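Local coordinates for protein nickel-dependent hydrogenase large subunit (PDB 3MYR) that forms the catalytic subunit of a membrane-bound [NiFe] hydrogenase, which oxidises molecular hydrogen at a nickel-iron centre and hands the electrons to an acceptor, at residues B[115-120]-B[262-267]; B[176-181]-B[269-274]; B[205-210]-B[232-237]. One frame throughout, in Å; residues are numbered along the deposited sequence.

Contact 1: B[115-120]-B[262-267]; sequences DWVDVV and LAIAGF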
loop_
_atom_site.group_PDB
_atom_site.type_symbol
_atom_site.label_atom_id
_atom_site.label_comp_id
_atom_site.label_asym_id
_atom_site.label_seq_id
_atom_site.Cartn_x
_atom_site.Cartn_y
_atom_site.Cartn_z
ATOM N N ASP B 115 -7.471 10.525 14.070
ATOM C CA ASP B 115 -6.619 11.321 14.961
ATOM C C ASP B 115 -7.175 12.717 15.256
ATOM O O ASP B 115 -6.728 13.380 16.201
ATOM C CB ASP B 115 -5.174 11.508 14.441
ATOM C CG ASP B 115 -4.410 10.170 14.264
ATOM O OD1 ASP B 115 -3.348 10.132 13.543
ATOM O OD2 ASP B 115 -4.910 9.147 14.778
ATOM N N TRP B 116 -8.044 13.215 14.406
ATOM C CA TRP B 116 -8.405 14.637 14.435
ATOM C C TRP B 116 -9.903 14.739 14.659
ATOM O O TRP B 116 -10.400 15.829 14.964
ATOM C CB TRP B 116 -8.110 15.332 13.083
ATOM C CG TRP B 116 -6.745 15.146 12.552
ATOM C CD1 TRP B 116 -6.336 14.245 11.585
ATOM C CD2 TRP B 116 -5.564 15.838 12.987
ATOM N NE1 TRP B 116 -4.984 14.373 11.386
ATOM C CE2 TRP B 116 -4.482 15.322 12.240
ATOM C CE3 TRP B 116 -5.321 16.851 13.940
ATOM C CZ2 TRP B 116 -3.157 15.795 12.407
ATOM C CZ3 TRP B 116 -4.018 17.305 14.120
ATOM C CH2 TRP B 116 -2.944 16.765 13.362
ATOM N N VAL B 117 -10.625 13.660 14.312
ATOM C CA VAL B 117 -12.092 13.623 14.304
ATOM C C VAL B 117 -12.568 12.714 15.431
ATOM O O VAL B 117 -12.115 11.563 15.548
ATOM C CB VAL B 117 -12.604 13.052 12.961
ATOM C CG1 VAL B 117 -14.086 12.679 13.025
ATOM C CG2 VAL B 117 -12.308 14.042 11.806
ATOM N N ASP B 118 -13.435 13.241 16.289
ATOM C CA ASP B 118 -13.992 12.477 17.407
ATOM C C ASP B 118 -15.364 11.893 17.005
ATOM O O ASP B 118 -16.363 12.599 16.876
ATOM C CB ASP B 118 -14.095 13.411 18.618
ATOM C CG ASP B 118 -14.552 12.693 19.901
ATOM O OD1 ASP B 118 -15.204 11.635 19.801
ATOM O OD2 ASP B 118 -14.334 13.246 21.009
ATOM N N VAL B 119 -15.426 10.595 16.830
ATOM C CA VAL B 119 -16.645 9.990 16.361
ATOM C C VAL B 119 -17.784 10.037 17.377
ATOM O O VAL B 119 -18.938 10.142 16.992
ATOM C CB VAL B 119 -16.363 8.510 16.001
ATOM C CG1 VAL B 119 -17.705 7.808 15.752
ATOM C CG2 VAL B 119 -15.506 8.509 14.703
ATOM N N VAL B 120 -17.453 10.003 18.669
ATOM C CA VAL B 120 -18.512 10.112 19.695
ATOM C C VAL B 120 -19.132 11.497 19.734
ATOM O O VAL B 120 -20.384 11.661 19.836
ATOM C CB VAL B 120 -17.988 9.692 21.100
ATOM C CG1 VAL B 120 -19.059 9.970 22.241
ATOM C CG2 VAL B 120 -17.634 8.176 21.049
ATOM N N LEU B 262 -8.618 21.491 4.533
ATOM C CA LEU B 262 -8.461 22.897 4.893
ATOM C C LEU B 262 -9.338 23.309 6.078
ATOM O O LEU B 262 -8.823 23.958 6.982
ATOM C CB LEU B 262 -8.666 23.869 3.700
ATOM C CG LEU B 262 -7.779 23.619 2.456
ATOM C CD1 LEU B 262 -8.109 24.622 1.290
ATOM C CD2 LEU B 262 -6.309 23.640 2.758
ATOM N N ALA B 263 -10.625 22.930 6.086
ATOM C CA ALA B 263 -11.532 23.260 7.189
ATOM C C ALA B 263 -10.996 22.648 8.509
ATOM O O ALA B 263 -10.987 23.328 9.527
ATOM C CB ALA B 263 -12.950 22.752 6.935
ATOM N N ILE B 264 -10.557 21.390 8.477
ATOM C CA ILE B 264 -10.021 20.718 9.705
ATOM C C ILE B 264 -8.708 21.352 10.193
ATOM O O ILE B 264 -8.572 21.664 11.390
ATOM C CB ILE B 264 -9.890 19.195 9.516
ATOM C CG1 ILE B 264 -11.298 18.590 9.541
ATOM C CG2 ILE B 264 -9.058 18.512 10.646
ATOM C CD1 ILE B 264 -11.370 17.157 8.996
ATOM N N ALA B 265 -7.815 21.698 9.250
ATOM C CA ALA B 265 -6.558 22.359 9.591
ATOM C C ALA B 265 -6.738 23.638 10.438
ATOM O O ALA B 265 -5.877 23.971 11.271
ATOM C CB ALA B 265 -5.797 22.710 8.286
ATOM N N GLY B 266 -7.798 24.412 10.169
ATOM C CA GLY B 266 -8.039 25.681 10.834
ATOM C C GLY B 266 -8.126 25.506 12.355
ATOM O O GLY B 266 -7.880 26.466 13.099
ATOM N N PHE B 267 -8.483 24.302 12.839
ATOM C CA PHE B 267 -8.600 24.043 14.292
ATOM C C PHE B 267 -7.303 23.474 14.896
ATOM O O PHE B 267 -7.230 23.250 16.086
ATOM C CB PHE B 267 -9.781 23.075 14.573
ATOM C CG PHE B 267 -11.167 23.729 14.376
ATOM C CD1 PHE B 267 -11.761 23.764 13.123
ATOM C CD2 PHE B 267 -11.847 24.313 15.460
ATOM C CE1 PHE B 267 -13.030 24.365 12.947
ATOM C CE2 PHE B 267 -13.121 24.942 15.278
ATOM C CZ PHE B 267 -13.679 24.961 14.031
#
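Ile264 alone links 262-267 to the facing loop, and it does so by forking, one branch to Trp116 and the other to Val117. Ahead of it on the helix, Leu262 packs on Thr412 and Arg415 of helix 403-416. Ile264 then sends CG2, set anti to the backbone N, to within 4.1 Å of Trp116 CB, so it meets the root of the tryptophan side chain and leaves the indole to other partners. Those are His112, Tyr268 and Trp271, each edge-to-face with the Trp116 ring. The longer branch, extended at chi2 (164°), carries Ile264 CD1 to 4.3 Å from Val117 CG2, a loose van der Waals contact. Val117 also rests on Asn184 and Ala187 of helix 181-201. Ala265, one residue on, turns from the loop to Leu416. Further along, Phe267 N is bonded to Ile264 O at 3.0 Å. Purely apolar and buried, the contact is a worked case of the last turns of a long helix, 236-265, packing on an inter-helix connection, the one between helices 86-112 and 119-122, in the helical part of the [NiFe] hydrogenase large subunit.

Contact 2: B[176-181]-B[269-274]; sequences AYRLPP and KDWGER
The guanidinium of Arg178 reaches the carboxylate of Asp270 from the opposite direction, and a salt bridge joins the two. One nitrogen does the work: Arg178 NH1 lies 2.8 Å from Asp270 OD1 and 3.0 Å from Asp270 OD2, hydrogen-bonding the latter on its syn side. With NH1 near both oxygens and Arg178 NE no closer than 3.9 Å to Asp270 OD2, this is not a side-by-side, two-nitrogen pairing. The two flat groups are tilted 37° apart. A second ionic arm comes from within 269-274, where Arg274 NH1 bonds Asp270 OD1 at 3.1 Å, nearly straight (173°) but from above the carboxylate plane. Asp270 meets both arginines with its CG between the backbone N and the carbonyl carbon (chi1 59°).

Aromatic contacts complete the group. Arg178 NH1 stands 3.9 Å from Trp271 NE1, at the indole edge, while Arg274 NH1 lies over one face of the same ring, displaced toward its rim. Arg178 NE makes a weak hydrogen bond to Phe267 O, and the Arg178 backbone N is hydrogen-bonded to Tyr268 OH. One carboxylate shared by two arginines would probably be held ionised, its negative charge offsetting two positive ones, with Arg178 NH1 5.2 Å from Arg274 NH1.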
loop_
_atom_site.group_PDB
_atom_site.type_symbol
_atom_site.label_atom_id
_atom_site.label_comp_id
_atom_site.label_asym_id
_atom_site.label_seq_id
_atom_site.Cartn_x
_atom_site.Cartn_y
_atom_site.Cartn_z
ATOM N N ALA B 176 -7.137 16.699 23.075
ATOM C CA ALA B 176 -6.519 17.002 21.772
ATOM C C ALA B 176 -7.578 17.127 20.656
ATOM O O ALA B 176 -7.335 17.691 19.572
ATOM C CB ALA B 176 -5.449 15.923 21.409
ATOM N N TYR B 177 -8.760 16.559 20.896
ATOM C CA TYR B 177 -9.852 16.694 19.875
ATOM C C TYR B 177 -10.538 18.046 19.986
ATOM O O TYR B 177 -10.991 18.403 21.062
ATOM C CB TYR B 177 -10.897 15.579 20.013
ATOM C CG TYR B 177 -10.450 14.206 19.560
ATOM C CD1 TYR B 177 -10.405 13.148 20.466
ATOM C CD2 TYR B 177 -10.199 13.942 18.184
ATOM C CE1 TYR B 177 -10.074 11.842 20.037
ATOM C CE2 TYR B 177 -9.902 12.672 17.723
ATOM C CZ TYR B 177 -9.842 11.614 18.665
ATOM O OH TYR B 177 -9.481 10.373 18.207
ATOM N N ARG B 178 -10.570 18.821 18.904
ATOM C CA ARG B 178 -11.022 20.200 19.033
ATOM C C ARG B 178 -12.219 20.566 18.134
ATOM O O ARG B 178 -12.809 21.639 18.314
ATOM C CB ARG B 178 -9.858 21.182 18.774
ATOM C CG ARG B 178 -8.498 20.963 19.579
ATOM C CD ARG B 178 -7.652 22.172 19.179
ATOM N NE ARG B 178 -6.194 22.142 18.925
ATOM C CZ ARG B 178 -5.354 21.771 19.828
ATOM N NH1 ARG B 178 -4.048 21.798 19.618
ATOM N NH2 ARG B 178 -5.872 21.250 20.940
ATOM N N LEU B 179 -12.519 19.745 17.118
ATOM C CA LEU B 179 -13.651 20.043 16.197
ATOM C C LEU B 179 -15.002 20.108 16.908
ATOM O O LEU B 179 -15.297 19.283 17.770
ATOM C CB LEU B 179 -13.733 19.017 15.029
ATOM C CG LEU B 179 -12.493 18.785 14.182
ATOM C CD1 LEU B 179 -12.811 17.677 13.074
ATOM C CD2 LEU B 179 -12.022 20.088 13.542
ATOM N N PRO B 180 -15.871 21.000 16.467
ATOM C CA PRO B 180 -17.271 20.972 16.939
ATOM C C PRO B 180 -17.994 19.683 16.442
ATOM O O PRO B 180 -17.585 19.079 15.444
ATOM C CB PRO B 180 -17.914 22.222 16.270
ATOM C CG PRO B 180 -17.111 22.384 14.968
ATOM C CD PRO B 180 -15.661 21.928 15.336
ATOM N N PRO B 181 -19.036 19.236 17.178
ATOM C CA PRO B 181 -19.847 18.050 16.761
ATOM C C PRO B 181 -20.181 18.026 15.258
ATOM O O PRO B 181 -19.995 16.981 14.617
ATOM C CB PRO B 181 -21.128 18.211 17.559
ATOM C CG PRO B 181 -20.630 18.851 18.945
ATOM C CD PRO B 181 -19.528 19.877 18.423
ATOM N N LYS B 269 -3.781 24.577 14.040
ATOM C CA LYS B 269 -2.780 25.387 13.405
ATOM C C LYS B 269 -1.502 25.246 14.201
ATOM O O LYS B 269 -0.426 25.327 13.609
ATOM C CB LYS B 269 -3.205 26.865 13.401
ATOM C CG LYS B 269 -4.238 27.217 12.276
ATOM C CD LYS B 269 -4.750 28.677 12.547
ATOM C CE LYS B 269 -5.840 29.063 11.587
ATOM N NZ LYS B 269 -6.061 30.552 11.547
ATOM N N ASP B 270 -1.603 24.993 15.508
ATOM C CA ASP B 270 -0.393 24.736 16.323
ATOM C C ASP B 270 0.342 23.421 15.882
ATOM O O ASP B 270 1.546 23.252 16.148
ATOM C CB ASP B 270 -0.717 24.668 17.829
ATOM C CG ASP B 270 -1.731 23.572 18.148
ATOM O OD1 ASP B 270 -1.444 22.673 18.979
ATOM O OD2 ASP B 270 -2.814 23.556 17.507
ATOM N N TRP B 271 -0.330 22.552 15.128
ATOM C CA TRP B 271 0.332 21.339 14.586
ATOM C C TRP B 271 1.171 21.747 13.387
ATOM O O TRP B 271 1.813 20.908 12.740
ATOM C CB TRP B 271 -0.709 20.220 14.251
ATOM C CG TRP B 271 -1.090 19.553 15.558
ATOM C CD1 TRP B 271 -1.970 20.030 16.491
ATOM C CD2 TRP B 271 -0.454 18.410 16.148
ATOM N NE1 TRP B 271 -1.962 19.219 17.611
ATOM C CE2 TRP B 271 -1.050 18.219 17.437
ATOM C CE3 TRP B 271 0.552 17.509 15.706
ATOM C CZ2 TRP B 271 -0.643 17.194 18.320
ATOM C CZ3 TRP B 271 0.889 16.450 16.519
ATOM C CH2 TRP B 271 0.317 16.313 17.849
ATOM N N GLY B 272 1.120 23.032 13.072
ATOM C CA GLY B 272 2.035 23.593 12.075
ATOM C C GLY B 272 3.348 23.992 12.748
ATOM O O GLY B 272 4.236 24.542 12.103
ATOM N N GLU B 273 3.527 23.645 14.026
ATOM C CA GLU B 273 4.740 24.057 14.741
ATOM C C GLU B 273 5.474 22.891 15.317
ATOM O O GLU B 273 6.420 23.087 16.133
ATOM C CB GLU B 273 4.407 25.056 15.882
ATOM C CG GLU B 273 3.657 26.319 15.361
ATOM C CD GLU B 273 3.239 27.257 16.515
ATOM O OE1 GLU B 273 4.138 27.559 17.338
ATOM O OE2 GLU B 273 2.040 27.693 16.583
ATOM N N ARG B 274 5.064 21.680 14.968
ATOM C CA ARG B 274 5.790 20.530 15.463
ATOM C C ARG B 274 5.884 19.479 14.377
ATOM O O ARG B 274 5.086 19.505 13.428
ATOM C CB ARG B 274 5.124 19.946 16.765
ATOM C CG ARG B 274 3.697 19.459 16.636
ATOM C CD ARG B 274 3.091 18.998 18.001
ATOM N NE ARG B 274 3.088 20.114 18.957
ATOM C CZ ARG B 274 2.055 20.951 19.088
ATOM N NH1 ARG B 274 0.899 20.732 18.409
ATOM N NH2 ARG B 274 2.135 21.955 19.932
#

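Contact 3: B[205-210]-B[232-237]; sequences HAIFGG and SALNAK
Ile207 and Phe208, neighbours on one helix, receive the two methyls of a single leucine, Leu234, one each. Ile207 offers CG2, which stands anti to its backbone N and meets Leu234 CD1 at 3.8 Å, the two side chains crossing obliquely. Ile207 also packs on Glu241, Val242 and Leu245 of helix 236-265, and on Thr237 of the small subunit. Phe208 starts out pointing away from 232-237, but with CG anti to the carbonyl carbon (chi1 -77°) its ring swings round until CE1 lies 3.9 Å from Leu234 CD2. Leu234 and Phe208 run at about a right angle; Ile91 and Met95 of helix 86-112 also touch the phenyl group. Replacing Leu234 by an alanine removes CG and both methyls and would probably open a gap beside Ile207 and leave the Phe208 ring freer to turn. The helix then closes, with Gly210 N bonded to Ala206 O at 2.7 Å and Gly210 at a positive phi where a CB would jam against the preceding carbonyl. Here a helix end packs on the loop leading into the N-cap of helix 236-265, at the large-small subunit interface of the [NiFe] hydrogenase heterodimer, where Ser232 OG is hydrogen-bonded to Tyr189 OH of the small subunit.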
loop_
_atom_site.group_PDB
_atom_site.type_symbol
_atom_site.label_atom_id
_atom_site.label_comp_id
_atom_site.label_asym_id
_atom_site.label_seq_id
_atom_site.Cartn_x
_atom_site.Cartn_y
_atom_site.Cartn_z
ATOM N N HIS B 205 -7.386 1.081 -12.565
ATOM C CA HIS B 205 -6.322 0.086 -12.709
ATOM C C HIS B 205 -6.797 -1.267 -13.323
ATOM O O HIS B 205 -6.016 -1.945 -14.017
ATOM C CB HIS B 205 -5.675 -0.210 -11.350
ATOM C CG HIS B 205 -4.810 0.901 -10.862
ATOM N ND1 HIS B 205 -4.166 0.866 -9.635
ATOM C CD2 HIS B 205 -4.424 2.057 -11.471
ATOM C CE1 HIS B 205 -3.376 1.920 -9.539
ATOM N NE2 HIS B 205 -3.529 2.669 -10.625
ATOM N N ALA B 206 -8.063 -1.623 -13.140
ATOM C CA ALA B 206 -8.494 -2.930 -13.663
ATOM C C ALA B 206 -8.604 -2.857 -15.189
ATOM O O ALA B 206 -8.223 -3.785 -15.898
ATOM C CB ALA B 206 -9.836 -3.334 -13.027
ATOM N N ILE B 207 -9.019 -1.700 -15.700
ATOM C CA ILE B 207 -9.106 -1.559 -17.142
ATOM C C ILE B 207 -7.734 -1.734 -17.857
ATOM O O ILE B 207 -7.599 -2.554 -18.743
ATOM C CB ILE B 207 -9.805 -0.255 -17.549
ATOM C CG1 ILE B 207 -11.272 -0.300 -17.117
ATOM C CG2 ILE B 207 -9.659 0.018 -19.119
ATOM C CD1 ILE B 207 -12.008 1.108 -17.274
ATOM N N PHE B 208 -6.714 -1.095 -17.345
ATOM C CA PHE B 208 -5.411 -1.115 -17.980
ATOM C C PHE B 208 -4.591 -2.283 -17.436
ATOM O O PHE B 208 -3.774 -2.825 -18.148
ATOM C CB PHE B 208 -4.720 0.179 -17.573
ATOM C CG PHE B 208 -5.245 1.382 -18.340
ATOM C CD1 PHE B 208 -5.088 1.439 -19.734
ATOM C CD2 PHE B 208 -5.866 2.428 -17.683
ATOM C CE1 PHE B 208 -5.551 2.572 -20.488
ATOM C CE2 PHE B 208 -6.333 3.565 -18.407
ATOM C CZ PHE B 208 -6.168 3.624 -19.825
ATOM N N GLY B 209 -4.825 -2.667 -16.168
ATOM C CA GLY B 209 -3.895 -3.559 -15.522
ATOM C C GLY B 209 -4.540 -4.874 -15.159
ATOM O O GLY B 209 -3.885 -5.695 -14.534
ATOM N N GLY B 210 -5.858 -5.031 -15.445
ATOM C CA GLY B 210 -6.513 -6.328 -15.217
ATOM C C GLY B 210 -7.141 -6.470 -13.833
ATOM O O GLY B 210 -8.122 -7.168 -13.687
ATOM N N SER B 232 -11.220 -7.371 -27.791
ATOM C CA SER B 232 -10.329 -7.836 -26.692
ATOM C C SER B 232 -9.125 -6.896 -26.469
ATOM O O SER B 232 -7.933 -7.367 -26.236
ATOM C CB SER B 232 -9.755 -9.207 -27.030
ATOM O OG SER B 232 -8.872 -9.639 -25.971
ATOM N N ALA B 233 -9.338 -5.623 -26.755
ATOM C CA ALA B 233 -8.296 -4.609 -26.639
ATOM C C ALA B 233 -8.937 -3.299 -26.170
ATOM O O ALA B 233 -10.138 -3.150 -26.178
ATOM C CB ALA B 233 -7.613 -4.360 -28.007
ATOM N N LEU B 234 -8.111 -2.325 -25.824
ATOM C CA LEU B 234 -8.636 -0.991 -25.480
ATOM C C LEU B 234 -9.200 -0.386 -26.744
ATOM O O LEU B 234 -8.485 -0.312 -27.753
ATOM C CB LEU B 234 -7.512 -0.121 -25.024
ATOM C CG LEU B 234 -7.027 -0.150 -23.590
ATOM C CD1 LEU B 234 -7.906 -0.784 -22.430
ATOM C CD2 LEU B 234 -5.500 -0.097 -23.356
ATOM N N ASN B 235 -10.465 0.035 -26.698
ATOM C CA ASN B 235 -11.188 0.539 -27.863
ATOM C C ASN B 235 -12.032 1.749 -27.364
ATOM O O ASN B 235 -11.821 2.234 -26.208
ATOM C CB ASN B 235 -12.048 -0.564 -28.509
ATOM C CG ASN B 235 -13.011 -1.223 -27.520
ATOM O OD1 ASN B 235 -13.364 -2.407 -27.643
ATOM N ND2 ASN B 235 -13.386 -0.482 -26.512
ATOM N N ALA B 236 -12.912 2.298 -28.199
ATOM C CA ALA B 236 -13.642 3.534 -27.808
ATOM C C ALA B 236 -14.504 3.336 -26.556
ATOM O O ALA B 236 -14.578 4.214 -25.697
ATOM C CB ALA B 236 -14.521 4.035 -28.967
ATOM N N LYS B 237 -15.145 2.172 -26.472
ATOM C CA LYS B 237 -15.933 1.795 -25.315
ATOM C C LYS B 237 -15.101 1.767 -24.058
ATOM O O LYS B 237 -15.455 2.416 -23.055
ATOM C CB LYS B 237 -16.577 0.437 -25.547
ATOM C CG LYS B 237 -17.573 0.065 -24.427
ATOM C CD LYS B 237 -16.896 -0.785 -23.333
ATOM C CE LYS B 237 -17.868 -1.493 -22.317
ATOM N NZ LYS B 237 -17.022 -2.233 -21.269
#

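How the contacts relate
Helix 236-265 ties contacts 1 and 3 together: contact 3 lies at its beginning and contact 1 at its end, their centres about 39 Å apart. Both are buried and apolar, a branched aliphatic side chain serving two neighbours, yet only contact 3 borders the small subunit. Contact 2 differs in chemistry and place: it is partly buried, joins two irregular segments and relies on charge. It adjoins contact 1, with centres about 7 Å apart, Tyr177 packed on the carbonyl O of Val117 and their segments alternating along the chain, whereas contact 3 lies across the chain's centre from contact 2. Apolar side chains thus carry the two buried contacts, and charged ones the partly exposed contact.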